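Local coordinates for protein AlkZ (Streptomyces sahachiroi, PDB 5UUJ) that belongs to the AlkZ-like DNA glycosylase family, whose members are built from winged helix-turn-helix-type units, at residues Ser113-Arg118 with Gly163-Pro168; Ala128-Gly133 with Thr143-Asp148; Ser308-Ala313 with Thr341-Thr346. All coordinates share one frame; numbering follows the deposited sequence.

Interaction 1. Residues Ser113-Arg118 with Gly163-Pro168; sequences SGVTPR and GSVLKP
The tight turn that joins helix 107-113 to helix 117-130 packs through Ser-113 and Val-115 against Val-165 on helix 162-172. The link is apolar and small. CG2 of Val-115 meets CG2 of Val-165 at 3.9 Å, methyl against methyl, with the two side chains crossing at about a right angle. In both valines this branch stands anti to the carbonyl carbon and beside the backbone N, and CG1 is the branch anti to N (chi1 -171° in Val-115, 174° in Val-165). The same Val-165 methyl also lies, more loosely, 4.3 Å from CB of Ser-113, so one methyl meets both the last residue of helix 107-113 and the turn that follows.

Within the turn, Ser-113 OG accepts the backbone N-H of Val-115 at 3.1 Å, with an N-H...O angle of 149°, which makes an ST turn at the end of helix 107-113. The hydroxyl is also hydrogen-bonded to Trp-109 O, one turn back in that helix, so two bonds, to Val-115 N and Trp-109 O, hold OG. Gly-114, between Ser-113 and Val-115, leaves helical geometry with positive phi, and Thr-116 takes the N-cap position of the next helix. The CB of Val-115 points toward helix 162-172. Leu-123 of helix 117-130 touches both valines, and Val-120 of the same helix and Met-154 also pack on Val-115.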
ATOM      1  N   SER A 113      -4.422  24.299   3.330  1.00 19.86           N
ATOM      2  CA  SER A 113      -3.451  24.336   2.238  1.00 19.70           C
ATOM      3  C   SER A 113      -3.191  25.742   1.706  1.00 23.82           C
ATOM      4  O   SER A 113      -2.086  26.047   1.256  1.00 21.57           O
ATOM      5  CB  SER A 113      -3.927  23.458   1.082  1.00 26.86           C
ATOM      6  OG  SER A 113      -5.013  24.071   0.407  1.00 27.09           O
ATOM      7  N   GLY A 114      -4.218  26.585   1.734  1.00 21.46           N
ATOM      8  CA  GLY A 114      -4.125  27.919   1.166  1.00 20.52           C
ATOM      9  C   GLY A 114      -4.276  27.915  -0.346  1.00 20.24           C
ATOM     10  O   GLY A 114      -3.877  28.867  -1.019  1.00 20.84           O
ATOM     11  N   VAL A 115      -4.856  26.841  -0.875  1.00 18.16           N
ATOM     12  CA  VAL A 115      -5.059  26.685  -2.315  1.00 17.72           C
ATOM     13  C   VAL A 115      -6.523  26.361  -2.604  1.00 17.39           C
ATOM     14  O   VAL A 115      -7.080  25.421  -2.038  1.00 19.00           O
ATOM     15  CB  VAL A 115      -4.168  25.566  -2.898  1.00 18.59           C
ATOM     16  CG1 VAL A 115      -4.226  25.569  -4.423  1.00 17.43           C
ATOM     17  CG2 VAL A 115      -2.735  25.727  -2.426  1.00 17.94           C
ATOM     18  N   THR A 116      -7.142  27.137  -3.486  1.00 17.31           N
ATOM     19  CA  THR A 116      -8.546  26.935  -3.817  1.00 17.11           C
ATOM     20  C   THR A 116      -8.703  25.795  -4.826  1.00 16.81           C
ATOM     21  O   THR A 116      -7.731  25.394  -5.460  1.00 16.74           O
ATOM     22  CB  THR A 116      -9.179  28.214  -4.396  1.00 17.20           C
ATOM     23  OG1 THR A 116      -8.648  28.467  -5.703  1.00 17.13           O
ATOM     24  CG2 THR A 116      -8.907  29.409  -3.489  1.00 17.59           C
ATOM     25  N   PRO A 117      -9.929  25.263  -4.969  1.00 19.43           N
ATOM     26  CA  PRO A 117     -10.191  24.232  -5.982  1.00 18.25           C
ATOM     27  C   PRO A 117      -9.887  24.719  -7.397  1.00 18.58           C
ATOM     28  O   PRO A 117      -9.364  23.954  -8.211  1.00 18.00           O
ATOM     29  CB  PRO A 117     -11.686  23.939  -5.811  1.00 18.01           C
ATOM     30  CG  PRO A 117     -11.988  24.323  -4.405  1.00 18.66           C
ATOM     31  CD  PRO A 117     -11.104  25.499  -4.112  1.00 19.83           C
ATOM     32  N   ARG A 118     -10.214  25.974  -7.684  1.00 19.77           N
ATOM     33  CA  ARG A 118      -9.899  26.561  -8.981  1.00 20.57           C
ATOM     34  C   ARG A 118      -8.396  26.496  -9.218  1.00 20.70           C
ATOM     35  O   ARG A 118      -7.938  26.134 -10.303  1.00 20.67           O
ATOM     36  CB  ARG A 118     -10.384  28.011  -9.061  1.00 22.20           C
ATOM     37  CG  ARG A 118     -10.089  28.701 -10.390  1.00 23.49           C
ATOM     38  CD  ARG A 118     -10.996  28.197 -11.498  1.00 23.36           C
ATOM     39  NE  ARG A 118     -10.454  28.482 -12.827  1.00 24.56           N
ATOM     40  CZ  ARG A 118      -9.744  27.625 -13.560  1.00 24.10           C
ATOM     41  NH1 ARG A 118      -9.479  26.403 -13.110  1.00 22.39           N
ATOM     42  NH2 ARG A 118      -9.297  27.990 -14.755  1.00 25.58           N
ATOM     43  N   GLY A 163       3.737  18.888   0.191  1.00 44.16           N
ATOM     44  CA  GLY A 163       3.358  17.512   0.451  1.00 44.14           C
ATOM     45  C   GLY A 163       1.861  17.285   0.380  1.00 39.02           C
ATOM     46  O   GLY A 163       1.404  16.209  -0.002  1.00 36.11           O
ATOM     47  N   SER A 164       1.095  18.307   0.747  1.00 34.05           N
ATOM     48  CA  SER A 164      -0.359  18.217   0.748  1.00 32.97           C
ATOM     49  C   SER A 164      -0.949  18.593  -0.614  1.00 29.84           C
ATOM     50  O   SER A 164      -1.901  17.972  -1.085  1.00 22.41           O
ATOM     51  CB  SER A 164      -0.934  19.120   1.840  1.00 31.44           C
ATOM     52  OG  SER A 164      -2.345  19.018   1.893  1.00 39.98           O
ATOM     53  N   VAL A 165      -0.370  19.610  -1.244  1.00 24.81           N
ATOM     54  CA  VAL A 165      -0.901  20.153  -2.490  1.00 23.62           C
ATOM     55  C   VAL A 165      -0.635  19.237  -3.685  1.00 21.84           C
ATOM     56  O   VAL A 165      -1.381  19.252  -4.661  1.00 20.50           O
ATOM     57  CB  VAL A 165      -0.299  21.556  -2.765  1.00 28.28           C
ATOM     58  CG1 VAL A 165      -0.717  22.089  -4.133  1.00 25.42           C
ATOM     59  CG2 VAL A 165      -0.723  22.529  -1.678  1.00 27.15           C
ATOM     60  N   LEU A 166       0.421  18.435  -3.605  1.00 23.18           N
ATOM     61  CA  LEU A 166       0.807  17.578  -4.722  1.00 24.61           C
ATOM     62  C   LEU A 166      -0.120  16.376  -4.888  1.00 19.45           C
ATOM     63  O   LEU A 166      -0.150  15.751  -5.948  1.00 17.99           O
ATOM     64  CB  LEU A 166       2.254  17.090  -4.545  1.00 24.90           C
ATOM     65  CG  LEU A 166       2.566  16.143  -3.377  1.00 24.05           C
ATOM     66  CD1 LEU A 166       2.270  14.688  -3.713  1.00 26.66           C
ATOM     67  CD2 LEU A 166       4.021  16.270  -2.945  1.00 25.14           C
ATOM     68  N   LYS A 167      -0.868  16.037  -3.843  1.00 19.11           N
ATOM     69  CA  LYS A 167      -1.609  14.779  -3.838  1.00 17.87           C
ATOM     70  C   LYS A 167      -2.757  14.742  -4.856  1.00 16.91           C
ATOM     71  O   LYS A 167      -2.914  13.744  -5.560  1.00 15.47           O
ATOM     72  CB  LYS A 167      -2.121  14.487  -2.425  1.00 18.55           C
ATOM     73  CG  LYS A 167      -0.982  14.266  -1.444  1.00 20.07           C
ATOM     74  CD  LYS A 167      -1.432  13.660  -0.128  1.00 20.90           C
ATOM     75  CE  LYS A 167      -0.237  13.474   0.797  1.00 22.54           C
ATOM     76  NZ  LYS A 167      -0.589  12.777   2.054  1.00 25.65           N
ATOM     77  N   PRO A 168      -3.560  15.818  -4.947  1.00 18.35           N
ATOM     78  CA  PRO A 168      -4.551  15.842  -6.031  1.00 23.26           C
ATOM     79  C   PRO A 168      -3.915  15.686  -7.410  1.00 17.52           C
ATOM     80  O   PRO A 168      -4.492  15.048  -8.294  1.00 14.05           O
ATOM     81  CB  PRO A 168      -5.197  17.223  -5.888  1.00 18.69           C
ATOM     82  CG  PRO A 168      -5.021  17.576  -4.461  1.00 19.96           C
ATOM     83  CD  PRO A 168      -3.740  16.938  -4.008  1.00 17.87           C
TER

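Interaction 2. Residues Ala128-Gly133 with Thr143-Asp148; sequences AGILDG and TRLVAD
Ile-130, at the end of helix 117-130, meets Arg-144 and Leu-145 of helix 138-146 by apolar packing, by cover of a guanidinium face and through one water. The apolar part is the approach of Ile-130 CD1 to Leu-145 CD2 at 3.8 Å. The extended isoleucine chain (chi2 162°) carries CD1 out to the facing helix, where it also comes within 4.1 Å of Arg-144 CB. Leu-145 packs in turn on Leu-123 and Val-127, and Leu-136 of strand 136-137 touches Ile-130, so this methyl contact belongs to a larger hydrophobic cluster.

The second kind involves the flat group. The Arg-144 chain is bent at chi2 and chi3 (-69° and -52°), which folds the guanidinium back along Ile-130, the two side chains running past each other in opposite directions. Ile-130 CG2 lies over one face, toward the rim, 3.9 Å from NH1, while CG1 is 3.9 Å from NH2.

The polar link is indirect. A water in the guanidinium plane accepts from Arg-144 NH1 at 2.9 Å and donates to the Ile-130 carbonyl O at 2.7 Å. Arginine and helix end are thus joined without a direct bond: the CG2 methyl takes one guanidinium face, the water takes the edge, and the positive charge would probably polarise the water and make it a stronger donor to the Ile-130 carbonyl.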
ATOM      1  N   ALA A 128       1.485  19.523 -15.409  1.00 19.92           N
ATOM      2  CA  ALA A 128       1.510  18.521 -16.466  1.00 20.26           C
ATOM      3  C   ALA A 128       2.373  18.989 -17.635  1.00 21.98           C
ATOM      4  O   ALA A 128       3.112  18.201 -18.225  1.00 22.39           O
ATOM      5  CB  ALA A 128       0.097  18.211 -16.941  1.00 20.28           C
ATOM      6  N   GLY A 129       2.282  20.276 -17.959  1.00 23.21           N
ATOM      7  CA  GLY A 129       3.050  20.843 -19.055  1.00 25.22           C
ATOM      8  C   GLY A 129       4.523  20.992 -18.723  1.00 25.48           C
ATOM      9  O   GLY A 129       5.392  20.717 -19.552  1.00 26.63           O
ATOM     10  N   ILE A 130       4.805  21.424 -17.500  1.00 24.62           N
ATOM     11  CA  ILE A 130       6.177  21.634 -17.058  1.00 25.05           C
ATOM     12  C   ILE A 130       6.947  20.316 -16.991  1.00 24.19           C
ATOM     13  O   ILE A 130       8.118  20.259 -17.367  1.00 25.14           O
ATOM     14  CB  ILE A 130       6.204  22.333 -15.680  1.00 24.58           C
ATOM     15  CG1 ILE A 130       5.691  23.770 -15.816  1.00 25.98           C
ATOM     16  CG2 ILE A 130       7.613  22.356 -15.089  1.00 25.04           C
ATOM     17  CD1 ILE A 130       5.268  24.400 -14.504  1.00 25.54           C
ATOM     18  N   LEU A 131       6.287  19.257 -16.532  1.00 22.58           N
ATOM     19  CA  LEU A 131       6.964  17.988 -16.272  1.00 21.80           C
ATOM     20  C   LEU A 131       6.955  17.024 -17.462  1.00 22.31           C
ATOM     21  O   LEU A 131       7.520  15.935 -17.380  1.00 21.93           O
ATOM     22  CB  LEU A 131       6.332  17.299 -15.063  1.00 20.15           C
ATOM     23  CG  LEU A 131       6.469  18.011 -13.715  1.00 19.83           C
ATOM     24  CD1 LEU A 131       5.876  17.146 -12.619  1.00 18.51           C
ATOM     25  CD2 LEU A 131       7.920  18.353 -13.400  1.00 20.72           C
ATOM     26  N   ASP A 132       6.322  17.417 -18.560  1.00 23.44           N
ATOM     27  CA  ASP A 132       6.268  16.563 -19.740  1.00 24.41           C
ATOM     28  C   ASP A 132       7.676  16.342 -20.291  1.00 25.57           C
ATOM     29  O   ASP A 132       8.245  17.225 -20.932  1.00 27.18           O
ATOM     30  CB  ASP A 132       5.365  17.179 -20.812  1.00 25.89           C
ATOM     31  CG  ASP A 132       5.075  16.223 -21.956  1.00 27.11           C
ATOM     32  OD1 ASP A 132       4.060  16.426 -22.654  1.00 28.13           O
ATOM     33  OD2 ASP A 132       5.852  15.269 -22.160  1.00 27.28           O
ATOM     34  N   GLY A 133       8.228  15.160 -20.034  1.00 24.93           N
ATOM     35  CA  GLY A 133       9.551  14.808 -20.520  1.00 26.00           C
ATOM     36  C   GLY A 133      10.645  15.570 -19.797  1.00 27.02           C
ATOM     37  O   GLY A 133      11.748  15.743 -20.321  1.00 27.31           O
ATOM     38  N   THR A 143       9.714  26.719  -8.400  1.00 31.20           N
ATOM     39  CA  THR A 143      10.309  27.915  -8.990  1.00 33.47           C
ATOM     40  C   THR A 143       9.722  28.177 -10.375  1.00 33.21           C
ATOM     41  O   THR A 143       9.460  29.323 -10.734  1.00 34.96           O
ATOM     42  CB  THR A 143      11.844  27.790  -9.088  1.00 34.86           C
ATOM     43  OG1 THR A 143      12.396  27.692  -7.770  1.00 35.69           O
ATOM     44  CG2 THR A 143      12.457  28.998  -9.794  1.00 37.58           C
ATOM     45  N   ARG A 144       9.517  27.115 -11.149  1.00 32.67           N
ATOM     46  CA  ARG A 144       8.886  27.237 -12.459  1.00 32.57           C
ATOM     47  C   ARG A 144       7.467  27.777 -12.316  1.00 33.51           C
ATOM     48  O   ARG A 144       7.047  28.661 -13.065  1.00 33.54           O
ATOM     49  CB  ARG A 144       8.856  25.886 -13.179  1.00 32.72           C
ATOM     50  CG  ARG A 144      10.191  25.449 -13.770  1.00 36.88           C
ATOM     51  CD  ARG A 144      10.608  26.324 -14.943  1.00 36.64           C
ATOM     52  NE  ARG A 144       9.558  26.430 -15.955  1.00 41.58           N
ATOM     53  CZ  ARG A 144       9.367  25.558 -16.943  1.00 38.60           C
ATOM     54  NH1 ARG A 144      10.155  24.499 -17.067  1.00 32.33           N
ATOM     55  NH2 ARG A 144       8.381  25.746 -17.811  1.00 41.15           N
ATOM     56  N   LEU A 145       6.737  27.238 -11.345  1.00 29.15           N
ATOM     57  CA  LEU A 145       5.342  27.605 -11.129  1.00 28.59           C
ATOM     58  C   LEU A 145       5.170  29.075 -10.751  1.00 30.74           C
ATOM     59  O   LEU A 145       4.332  29.771 -11.321  1.00 31.38           O
ATOM     60  CB  LEU A 145       4.731  26.720 -10.041  1.00 26.68           C
ATOM     61  CG  LEU A 145       4.463  25.265 -10.433  1.00 24.55           C
ATOM     62  CD1 LEU A 145       4.203  24.401  -9.201  1.00 23.25           C
ATOM     63  CD2 LEU A 145       3.296  25.182 -11.411  1.00 23.91           C
ATOM     64  N   VAL A 146       5.967  29.550  -9.798  1.00 38.49           N
ATOM     65  CA  VAL A 146       5.795  30.905  -9.280  1.00 41.75           C
ATOM     66  C   VAL A 146       6.243  31.955 -10.295  1.00 42.00           C
ATOM     67  O   VAL A 146       5.966  33.140 -10.128  1.00 47.43           O
ATOM     68  CB  VAL A 146       6.562  31.113  -7.955  1.00 40.37           C
ATOM     69  CG1 VAL A 146       6.000  30.188  -6.872  1.00 38.31           C
ATOM     70  CG2 VAL A 146       8.067  30.918  -8.156  1.00 42.64           C
ATOM     71  N   ALA A 147       6.946  31.523 -11.335  1.00 48.09           N
ATOM     72  CA  ALA A 147       7.252  32.410 -12.451  1.00 48.70           C
ATOM     73  C   ALA A 147       5.942  32.816 -13.129  1.00 50.83           C
ATOM     74  O   ALA A 147       5.848  33.882 -13.739  1.00 53.46           O
ATOM     75  CB  ALA A 147       8.192  31.736 -13.445  1.00 44.88           C
ATOM     76  N   ASP A 148       4.931  31.959 -13.003  1.00 46.09           N
ATOM     77  CA  ASP A 148       3.611  32.228 -13.562  1.00 42.16           C
ATOM     78  C   ASP A 148       2.888  33.247 -12.694  1.00 45.38           C
ATOM     79  O   ASP A 148       3.123  33.343 -11.490  1.00 42.83           O
ATOM     80  CB  ASP A 148       2.790  30.938 -13.667  1.00 37.47           C
ATOM     81  CG  ASP A 148       1.550  31.093 -14.535  1.00 39.62           C
ATOM     82  OD1 ASP A 148       0.809  32.083 -14.368  1.00 45.09           O
ATOM     83  OD2 ASP A 148       1.306  30.210 -15.384  1.00 45.50           O
TER
HETATM   84  O   HOH W   1       9.432  22.268 -18.705  1.00 24.12           O

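Interaction 3. Residues Ser308-Ala313 with Thr341-Thr346; sequences SAVSRA and TPFPDT
The Phe-343 ring turns its CE1-CZ side toward the short, weakly bonded helix 307-310. At the ring edge, near its plane, lies CG2 of Val-310, 3.9 Å from CZ. CB of Ala-309 approaches obliquely, 4.0 Å from CE1. The two neighbouring helix residues thus touch adjacent carbons of one ring, and the valine side chain crosses the phenylalanine at about a right angle. Beyond the two segments, the ring of His-306 stacks with Phe-343, and Leu-302 touches both Phe-343 and Val-310.

Phe-343 follows strand 337-342, and its CG stands anti to the carbonyl carbon (chi1 -57°), a setting that carries the ring across to Ala-309 and Val-310. Its backbone opens a type I beta turn to Thr-346, with Thr-346 N bonded to Phe-343 O at 3.2 Å. Val-327 packs on the phenyl group as well, while Val-330 of the same strand, 326-334, touches Val-310. The aromatic side chain consequently joins three elements: the type I turn that follows strand 337-342, the helical segment before strand 320-323, and strand 326-334. The arrangement is that of a short helix packed on a mixed beta-sheet, against the aromatic residue just past strand 337-342 and, through Val-310, against strand 326-334.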
ATOM      1  N   SER A 308      -1.797  -0.721  20.325  1.00 27.01           N
ATOM      2  CA  SER A 308      -0.880   0.394  20.544  1.00 31.45           C
ATOM      3  C   SER A 308       0.582  -0.042  20.465  1.00 31.13           C
ATOM      4  O   SER A 308       1.467   0.785  20.262  1.00 33.82           O
ATOM      5  CB  SER A 308      -1.152   1.048  21.900  1.00 32.79           C
ATOM      6  OG  SER A 308      -0.904   0.142  22.958  1.00 36.74           O
ATOM      7  N   ALA A 309       0.833  -1.338  20.623  1.00 26.23           N
ATOM      8  CA  ALA A 309       2.188  -1.868  20.507  1.00 28.44           C
ATOM      9  C   ALA A 309       2.619  -1.971  19.042  1.00 28.08           C
ATOM     10  O   ALA A 309       3.811  -1.966  18.735  1.00 25.91           O
ATOM     11  CB  ALA A 309       2.283  -3.224  21.175  1.00 27.87           C
ATOM     12  N   VAL A 310       1.640  -2.056  18.145  1.00 20.64           N
ATOM     13  CA  VAL A 310       1.906  -2.175  16.714  1.00 23.52           C
ATOM     14  C   VAL A 310       1.788  -0.822  16.018  1.00 24.83           C
ATOM     15  O   VAL A 310       2.728  -0.367  15.366  1.00 21.53           O
ATOM     16  CB  VAL A 310       0.939  -3.174  16.046  1.00 18.94           C
ATOM     17  CG1 VAL A 310       1.241  -3.307  14.556  1.00 24.47           C
ATOM     18  CG2 VAL A 310       1.028  -4.535  16.721  1.00 21.63           C
ATOM     19  N   SER A 311       0.624  -0.194  16.159  1.00 34.51           N
ATOM     20  CA  SER A 311       0.351   1.098  15.537  1.00 28.97           C
ATOM     21  C   SER A 311       0.574   2.219  16.548  1.00 33.15           C
ATOM     22  O   SER A 311      -0.251   2.435  17.434  1.00 36.21           O
ATOM     23  CB  SER A 311      -1.083   1.135  14.993  1.00 32.96           C
ATOM     24  OG  SER A 311      -1.373   2.381  14.383  1.00 41.50           O
ATOM     25  N   ARG A 312       1.698   2.920  16.413  1.00 47.72           N
ATOM     26  CA  ARG A 312       2.101   3.942  17.378  1.00 51.13           C
ATOM     27  C   ARG A 312       1.999   5.356  16.790  1.00 54.35           C
ATOM     28  O   ARG A 312       1.404   5.552  15.732  1.00 53.41           O
ATOM     29  CB  ARG A 312       3.527   3.651  17.872  1.00 49.14           C
ATOM     30  CG  ARG A 312       3.595   2.499  18.871  1.00 50.07           C
ATOM     31  CD  ARG A 312       4.992   2.318  19.443  1.00 52.84           C
ATOM     32  NE  ARG A 312       4.949   1.901  20.847  1.00 57.33           N
ATOM     33  CZ  ARG A 312       5.167   0.663  21.291  1.00 58.14           C
ATOM     34  NH1 ARG A 312       5.463  -0.326  20.453  1.00 60.15           N
ATOM     35  NH2 ARG A 312       5.093   0.414  22.592  1.00 58.36           N
ATOM     36  N   ALA A 313       2.566   6.336  17.492  1.00 74.15           N
ATOM     37  CA  ALA A 313       2.431   7.745  17.117  1.00 74.60           C
ATOM     38  C   ALA A 313       3.105   8.065  15.785  1.00 74.83           C
ATOM     39  O   ALA A 313       4.025   7.366  15.350  1.00 69.17           O
ATOM     40  CB  ALA A 313       3.002   8.630  18.213  1.00 75.68           C
ATOM     41  N   THR A 341       9.562  -9.389  20.614  1.00 22.59           N
ATOM     42  CA  THR A 341       8.800  -9.051  21.812  1.00 21.05           C
ATOM     43  C   THR A 341       7.351  -9.511  21.655  1.00 25.25           C
ATOM     44  O   THR A 341       6.520  -8.776  21.122  1.00 23.45           O
ATOM     45  CB  THR A 341       8.824  -7.535  22.095  1.00 21.87           C
ATOM     46  OG1 THR A 341      10.175  -7.060  22.089  1.00 21.14           O
ATOM     47  CG2 THR A 341       8.184  -7.228  23.445  1.00 21.38           C
ATOM     48  N   PRO A 342       7.042 -10.741  22.099  1.00 26.52           N
ATOM     49  CA  PRO A 342       5.647 -11.188  22.029  1.00 29.11           C
ATOM     50  C   PRO A 342       4.756 -10.429  22.999  1.00 29.35           C
ATOM     51  O   PRO A 342       5.250  -9.873  23.979  1.00 31.87           O
ATOM     52  CB  PRO A 342       5.731 -12.669  22.412  1.00 26.30           C
ATOM     53  CG  PRO A 342       6.957 -12.772  23.240  1.00 28.98           C
ATOM     54  CD  PRO A 342       7.921 -11.781  22.660  1.00 31.19           C
ATOM     55  N   PHE A 343       3.458 -10.404  22.722  1.00 28.50           N
ATOM     56  CA  PHE A 343       2.498  -9.834  23.652  1.00 27.05           C
ATOM     57  C   PHE A 343       2.441 -10.702  24.908  1.00 31.46           C
ATOM     58  O   PHE A 343       2.816 -11.873  24.867  1.00 31.87           O
ATOM     59  CB  PHE A 343       1.114  -9.731  23.006  1.00 30.87           C
ATOM     60  CG  PHE A 343       1.095  -8.931  21.733  1.00 29.40           C
ATOM     61  CD1 PHE A 343       1.950  -7.853  21.557  1.00 27.94           C
ATOM     62  CD2 PHE A 343       0.221  -9.259  20.710  1.00 24.37           C
ATOM     63  CE1 PHE A 343       1.931  -7.117  20.385  1.00 25.53           C
ATOM     64  CE2 PHE A 343       0.197  -8.526  19.536  1.00 25.10           C
ATOM     65  CZ  PHE A 343       1.053  -7.454  19.373  1.00 24.04           C
ATOM     66  N   PRO A 344       1.976 -10.127  26.030  1.00 35.23           N
ATOM     67  CA  PRO A 344       1.911 -10.853  27.306  1.00 36.15           C
ATOM     68  C   PRO A 344       1.178 -12.193  27.234  1.00 37.50           C
ATOM     69  O   PRO A 344       1.660 -13.172  27.803  1.00 40.95           O
ATOM     70  CB  PRO A 344       1.157  -9.878  28.216  1.00 34.52           C
ATOM     71  CG  PRO A 344       1.481  -8.539  27.674  1.00 32.08           C
ATOM     72  CD  PRO A 344       1.576  -8.716  26.186  1.00 40.42           C
ATOM     73  N   ASP A 345       0.042 -12.235  26.546  1.00 47.67           N
ATOM     74  CA  ASP A 345      -0.797 -13.433  26.524  1.00 47.63           C
ATOM     75  C   ASP A 345      -0.527 -14.319  25.309  1.00 46.08           C
ATOM     76  O   ASP A 345      -1.349 -15.162  24.955  1.00 47.16           O
ATOM     77  CB  ASP A 345      -2.275 -13.038  26.552  1.00 49.24           C
ATOM     78  CG  ASP A 345      -2.711 -12.317  25.290  1.00 53.73           C
ATOM     79  OD1 ASP A 345      -1.847 -11.714  24.617  1.00 51.94           O
ATOM     80  OD2 ASP A 345      -3.919 -12.351  24.972  1.00 58.44           O
ATOM     81  N   THR A 346       0.625 -14.129  24.676  1.00 38.66           N
ATOM     82  CA  THR A 346       0.975 -14.886  23.478  1.00 34.40           C
ATOM     83  C   THR A 346       1.585 -16.234  23.849  1.00 36.82           C
ATOM     84  O   THR A 346       2.334 -16.346  24.821  1.00 35.61           O
ATOM     85  CB  THR A 346       1.952 -14.089  22.584  1.00 34.12           C
ATOM     86  OG1 THR A 346       1.261 -12.985  21.989  1.00 35.15           O
ATOM     87  CG2 THR A 346       2.529 -14.953  21.475  1.00 28.11           C
TER

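Overall arrangement
Following the chain from the N terminus, interaction 1 opens at the turn between helices 107-113 and 117-130. Before it closes on helix 162-172, interaction 2 opens and closes: its shorter loop lies wholly within the larger one. Interaction 1 joins the turn leading into helix 117-130 to helix 162-172, and interaction 2 joins the end of that helix to helix 138-146, their centres about 16 Å apart. Interaction 3 comes afterwards in series, closing a mostly beta excursion between helix 307-310 and the end of strand 337-342. Its centre is about 36 Å from that of interaction 1 and about 46 Å from that of interaction 2, the latter two contacts lying on opposite sides of the chain's centre.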